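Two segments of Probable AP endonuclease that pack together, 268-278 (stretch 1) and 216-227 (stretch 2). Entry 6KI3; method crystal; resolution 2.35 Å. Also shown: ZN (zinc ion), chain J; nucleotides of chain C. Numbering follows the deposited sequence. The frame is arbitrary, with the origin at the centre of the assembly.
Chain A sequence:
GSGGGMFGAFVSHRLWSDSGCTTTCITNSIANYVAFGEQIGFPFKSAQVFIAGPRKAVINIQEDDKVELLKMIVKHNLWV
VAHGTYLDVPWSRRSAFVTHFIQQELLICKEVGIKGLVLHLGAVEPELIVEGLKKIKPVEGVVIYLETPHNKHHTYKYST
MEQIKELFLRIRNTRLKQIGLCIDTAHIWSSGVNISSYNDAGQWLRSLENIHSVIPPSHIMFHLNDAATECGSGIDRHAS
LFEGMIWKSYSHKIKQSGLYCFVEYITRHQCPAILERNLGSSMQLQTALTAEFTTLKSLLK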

# COMPACT_ATOMS: atom_id res chain seq x y z
N ARG A 268 -9.39 -14.74 0.49
CA ARG A 268 -9.16 -15.91 1.34
C ARG A 268 -8.25 -15.62 2.52
O ARG A 268 -8.19 -16.44 3.44
CB ARG A 268 -8.57 -17.05 0.51
N HIS A 269 -7.54 -14.49 2.52
CA HIS A 269 -6.68 -14.12 3.63
C HIS A 269 -7.06 -12.81 4.29
O HIS A 269 -6.35 -12.36 5.20
CB HIS A 269 -5.22 -14.06 3.17
CG HIS A 269 -4.63 -15.40 2.85
ND1 HIS A 269 -4.18 -16.26 3.83
CD2 HIS A 269 -4.42 -16.02 1.67
CE1 HIS A 269 -3.71 -17.36 3.27
NE2 HIS A 269 -3.85 -17.24 1.96
N GLN A 270 -8.16 -12.19 3.87
CA GLN A 270 -8.68 -10.96 4.48
C GLN A 270 -7.63 -9.86 4.51
O GLN A 270 -7.55 -9.07 5.46
CB GLN A 270 -9.22 -11.24 5.89
CG GLN A 270 -10.15 -12.44 5.96
CD GLN A 270 -11.27 -12.26 6.97
OE1 GLN A 270 -12.45 -12.30 6.62
NE2 GLN A 270 -10.90 -12.07 8.23
N CYS A 271 -6.82 -9.80 3.46
CA CYS A 271 -5.75 -8.82 3.38
C CYS A 271 -6.29 -7.43 3.05
O CYS A 271 -7.34 -7.31 2.41
CB CYS A 271 -4.73 -9.23 2.33
SG CYS A 271 -3.74 -10.67 2.77
N PRO A 272 -5.61 -6.38 3.49
CA PRO A 272 -5.96 -5.03 3.04
C PRO A 272 -5.51 -4.81 1.60
O PRO A 272 -4.43 -5.24 1.20
CB PRO A 272 -5.21 -4.12 4.01
CG PRO A 272 -4.76 -5.01 5.14
CD PRO A 272 -4.57 -6.36 4.54
N ALA A 273 -6.36 -4.13 0.83
CA ALA A 273 -6.07 -3.83 -0.56
C ALA A 273 -6.37 -2.36 -0.81
O ALA A 273 -7.50 -1.90 -0.58
CB ALA A 273 -6.90 -4.71 -1.51
N ILE A 274 -5.37 -1.62 -1.27
CA ILE A 274 -5.47 -0.17 -1.47
C ILE A 274 -5.24 0.13 -2.94
O ILE A 274 -4.23 -0.28 -3.52
CB ILE A 274 -4.45 0.59 -0.60
CG1 ILE A 274 -4.61 0.20 0.87
CG2 ILE A 274 -4.61 2.09 -0.79
CD1 ILE A 274 -5.89 0.69 1.50
N LEU A 275 -6.18 0.86 -3.54
CA LEU A 275 -6.02 1.39 -4.89
C LEU A 275 -5.41 2.78 -4.81
O LEU A 275 -5.89 3.63 -4.05
CB LEU A 275 -7.35 1.44 -5.64
CG LEU A 275 -8.01 0.14 -6.11
CD1 LEU A 275 -8.61 -0.66 -4.96
CD2 LEU A 275 -9.07 0.44 -7.17
N GLU A 276 -4.35 3.01 -5.58
CA GLU A 276 -3.62 4.28 -5.54
C GLU A 276 -3.81 4.99 -6.88
O GLU A 276 -3.02 4.82 -7.81
CB GLU A 276 -2.14 4.03 -5.24
CG GLU A 276 -1.91 3.15 -4.02
CD GLU A 276 -0.44 2.92 -3.74
OE1 GLU A 276 0.11 3.61 -2.85
OE2 GLU A 276 0.17 2.07 -4.41
N ARG A 277 -4.81 5.83 -6.94
CA ARG A 277 -5.08 6.58 -8.13
C ARG A 277 -4.90 8.04 -7.95
O ARG A 277 -5.38 8.59 -7.04
CB ARG A 277 -6.50 6.39 -8.59
CG ARG A 277 -6.87 5.04 -9.08
CD ARG A 277 -6.10 4.52 -10.24
NE ARG A 277 -6.27 3.11 -10.12
CZ ARG A 277 -5.47 2.33 -9.44
NH1 ARG A 277 -4.38 2.78 -8.92
NH2 ARG A 277 -5.75 1.08 -9.34
N ASN A 278 -4.21 8.64 -8.87
CA ASN A 278 -4.03 10.03 -8.87
C ASN A 278 -4.65 10.55 -10.15
O ASN A 278 -4.34 10.08 -11.21
CB ASN A 278 -2.55 10.34 -8.99
CG ASN A 278 -1.81 10.28 -7.69
OD1 ASN A 278 -2.36 9.97 -6.65
ND2 ASN A 278 -0.53 10.60 -7.75
ZN ZN J . 2.34 1.78 -3.76
O5' 3DR C 1 2.49 5.36 -4.95
P 3DR C 1 3.80 4.43 -5.02
OP1 3DR C 1 4.47 4.66 -3.69
OP2 3DR C 1 3.23 3.04 -5.20
OP3 3DR C 1 4.57 4.96 -6.20
C2' 3DR C 1 -0.15 8.27 -2.95
C5' 3DR C 1 2.54 6.67 -4.38
C4' 3DR C 1 1.23 7.38 -4.71
O4' 3DR C 1 0.15 6.48 -4.48
C1' 3DR C 1 -0.82 7.06 -3.60
C3' 3DR C 1 1.02 8.61 -3.84
O3' 3DR C 1 0.65 9.71 -4.68
P DC C 2 1.74 10.81 -5.11
OP1 DC C 2 1.24 11.46 -6.34
OP2 DC C 2 3.07 10.16 -5.10
O5' DC C 2 1.71 11.86 -3.91
C5' DC C 2 0.57 12.68 -3.71
C4' DC C 2 0.66 13.40 -2.38
O4' DC C 2 1.78 14.32 -2.40
C3' DC C 2 -0.56 14.23 -2.01
O3' DC C 2 -0.72 14.21 -0.60
C2' DC C 2 -0.19 15.62 -2.52
C1' DC C 2 1.32 15.65 -2.27
N1 DC C 2 2.07 16.50 -3.24
C2 DC C 2 3.17 17.25 -2.80
O2 DC C 2 3.49 17.20 -1.61
N3 DC C 2 3.84 18.01 -3.70
C4 DC C 2 3.46 18.03 -4.97
N4 DC C 2 4.15 18.80 -5.82
C5 DC C 2 2.34 17.28 -5.44
C6 DC C 2 1.68 16.53 -4.55
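Stretch 2, residues 216-227: PPSHIMFHLNDA

Stretch 2 lies beside stretch 1 as a parallel neighbour in a sheet. Its strand, 220-223, runs in the same direction as strand 272-275, with axes 4.7 Å apart at closest approach and a signed crossing angle of -20°. Before its strand stretch 2 makes a short 3-10 segment at 217-218; after it, 224-225 are extended in phi/psi but outside the strand, and a second short strand follows at 226-227. Together the two stretches bury 725 Å².

Stretch 1 begins at the end of a helix, where Arg 268 makes no contact. His 269 points toward stretch 2 and meets its 3-10 segment, ND1 of His 269 lying 3.2 Å from CG of Pro 217. Gln 270 is the first residue to leave helical phi/psi; its positive phi marks a Schellman motif, its CA-to-CB bond points sideways and it makes no contact. This turn delivers the chain into the sheet within two residues.

Cys 271, still ahead of the strand, points toward stretch 2. Its SG is 3.6 Å from O of Pro 217 and 3.4 Å from O of Ile 220, while its CB sits 4.1 Å from CD1 of Phe 222, at the edge of that ring.

With Pro 272 the ladder begins. Proline has no amide hydrogen to give, but its carbonyl is free to accept: N of Phe 222 donates to O of Pro 272 at 2.9 Å. The ring packs beside the next strand, CD of Pro 272 standing 4.1 Å from CB of Met 221.

Ala 273 pairs with Phe 222, CA to CA 4.6 Å, and their side chains share one face of the sheet. CB of Ala 273 also touches CD1 of Leu 224 at 3.8 Å. Ile 274 pairs with His 223, CA to CA 4.8 Å, on the other face. As a parallel register requires, Ile 274 bonds to the residues flanking its partner: its N donates to O of Phe 222 at 2.8 Å, and its O accepts from N of Leu 224 at 2.9 Å. CG1 of Ile 274 reaches CE of Met 221 at 4.0 Å.

Leu 275 closes the apolar part, its CG 4.4 Å from CB of Leu 224. Beyond it, side chains join main-chain atoms in the bonding. N of Glu 276 donates to OD1 of Asn 225 at 3.0 Å, and ND2 of Asn 225 returns a bond to OE2 of Glu 276 at 2.7 Å. That same OE2 of Glu 276 and ND1 of His 223 each bind the zinc at 2.3 Å. OE2 of Glu 276 lies 2.9 Å from ND1 of His 223, a closeness that reflects the shared metal.

Arg 277 brings its guanidinium edge to stretch 2: NH2 of Arg 277 donates to O of Leu 224 at 2.8 Å, and NH1 of Arg 277 to OD1 of Asn 225 at 2.9 Å. Asn 278 is out of reach of stretch 2 and turns to the nucleic acid instead, its ND2 making a very short 2.4 Å hydrogen bond to OP1 of DC2. The pattern is a backbone ladder followed by polar side chains, with one zinc ligand, His 223, in the ladder and another, Glu 276, just past it.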

# COMPACT_ATOMS: atom_id res chain seq x y z
N PRO A 216 3.99 -14.31 6.86
CA PRO A 216 2.63 -14.85 6.87
C PRO A 216 1.65 -13.87 6.24
O PRO A 216 1.87 -12.65 6.27
CB PRO A 216 2.34 -15.06 8.37
CG PRO A 216 3.23 -14.08 9.06
CD PRO A 216 4.47 -14.00 8.22
N PRO A 217 0.55 -14.37 5.67
CA PRO A 217 -0.42 -13.46 5.04
C PRO A 217 -1.09 -12.51 6.01
O PRO A 217 -1.70 -11.53 5.57
CB PRO A 217 -1.44 -14.42 4.41
CG PRO A 217 -1.28 -15.70 5.17
CD PRO A 217 0.17 -15.78 5.53
N SER A 218 -1.01 -12.77 7.32
CA SER A 218 -1.51 -11.80 8.29
C SER A 218 -0.74 -10.50 8.25
O SER A 218 -1.27 -9.46 8.65
CB SER A 218 -1.46 -12.40 9.70
OG SER A 218 -0.13 -12.70 10.07
N HIS A 219 0.51 -10.53 7.77
CA HIS A 219 1.36 -9.35 7.66
C HIS A 219 1.60 -8.97 6.20
O HIS A 219 2.69 -8.52 5.83
CB HIS A 219 2.69 -9.58 8.37
CG HIS A 219 2.59 -9.55 9.87
ND1 HIS A 219 1.80 -10.43 10.57
CD2 HIS A 219 3.18 -8.75 10.79
CE1 HIS A 219 1.91 -10.18 11.87
NE2 HIS A 219 2.74 -9.16 12.02
N ILE A 220 0.59 -9.16 5.35
CA ILE A 220 0.70 -8.85 3.93
C ILE A 220 -0.46 -7.94 3.54
O ILE A 220 -1.62 -8.24 3.84
CB ILE A 220 0.69 -10.13 3.07
CG1 ILE A 220 1.95 -10.96 3.32
CG2 ILE A 220 0.57 -9.78 1.59
CD1 ILE A 220 2.05 -12.21 2.46
N MET A 221 -0.14 -6.83 2.88
CA MET A 221 -1.12 -5.92 2.32
C MET A 221 -0.81 -5.70 0.84
O MET A 221 0.28 -6.04 0.36
CB MET A 221 -1.15 -4.58 3.06
CG MET A 221 0.09 -3.72 2.85
SD MET A 221 -0.09 -2.08 3.56
CE MET A 221 -1.30 -1.36 2.45
N PHE A 222 -1.76 -5.12 0.12
CA PHE A 222 -1.66 -5.01 -1.33
C PHE A 222 -1.99 -3.61 -1.81
O PHE A 222 -2.89 -2.95 -1.28
CB PHE A 222 -2.59 -6.01 -2.03
CG PHE A 222 -2.08 -7.42 -2.00
CD1 PHE A 222 -2.38 -8.26 -0.95
CD2 PHE A 222 -1.29 -7.89 -3.04
CE1 PHE A 222 -1.91 -9.55 -0.93
CE2 PHE A 222 -0.81 -9.19 -3.02
CZ PHE A 222 -1.13 -10.02 -1.97
N HIS A 223 -1.25 -3.17 -2.82
CA HIS A 223 -1.58 -1.99 -3.62
C HIS A 223 -2.04 -2.50 -4.99
O HIS A 223 -1.22 -2.96 -5.79
CB HIS A 223 -0.38 -1.06 -3.76
CG HIS A 223 -0.03 -0.33 -2.50
ND1 HIS A 223 1.17 0.33 -2.34
CD2 HIS A 223 -0.72 -0.15 -1.35
CE1 HIS A 223 1.21 0.89 -1.14
NE2 HIS A 223 0.07 0.60 -0.52
N LEU A 224 -3.35 -2.42 -5.24
CA LEU A 224 -3.93 -2.92 -6.49
C LEU A 224 -3.84 -1.82 -7.54
O LEU A 224 -4.73 -0.98 -7.67
CB LEU A 224 -5.37 -3.37 -6.27
CG LEU A 224 -5.58 -4.52 -5.29
CD1 LEU A 224 -7.02 -5.02 -5.34
CD2 LEU A 224 -4.60 -5.65 -5.56
N ASN A 225 -2.75 -1.83 -8.30
CA ASN A 225 -2.49 -0.81 -9.30
C ASN A 225 -2.16 -1.46 -10.63
O ASN A 225 -1.28 -2.33 -10.70
CB ASN A 225 -1.34 0.11 -8.89
CG ASN A 225 -1.58 0.80 -7.56
OD1 ASN A 225 -2.72 1.15 -7.23
ND2 ASN A 225 -0.52 1.00 -6.79
N ASP A 226 -2.87 -1.06 -11.68
CA ASP A 226 -2.42 -1.34 -13.03
C ASP A 226 -1.28 -0.39 -13.39
O ASP A 226 -1.06 0.63 -12.73
CB ASP A 226 -3.57 -1.21 -14.03
CG ASP A 226 -3.40 -2.08 -15.26
OD1 ASP A 226 -2.25 -2.20 -15.74
OD2 ASP A 226 -4.40 -2.64 -15.73
N ALA A 227 -0.53 -0.74 -14.44
CA ALA A 227 0.65 0.01 -14.82
C ALA A 227 0.51 0.51 -16.25
O ALA A 227 0.18 -0.26 -17.15
CB ALA A 227 1.92 -0.83 -14.67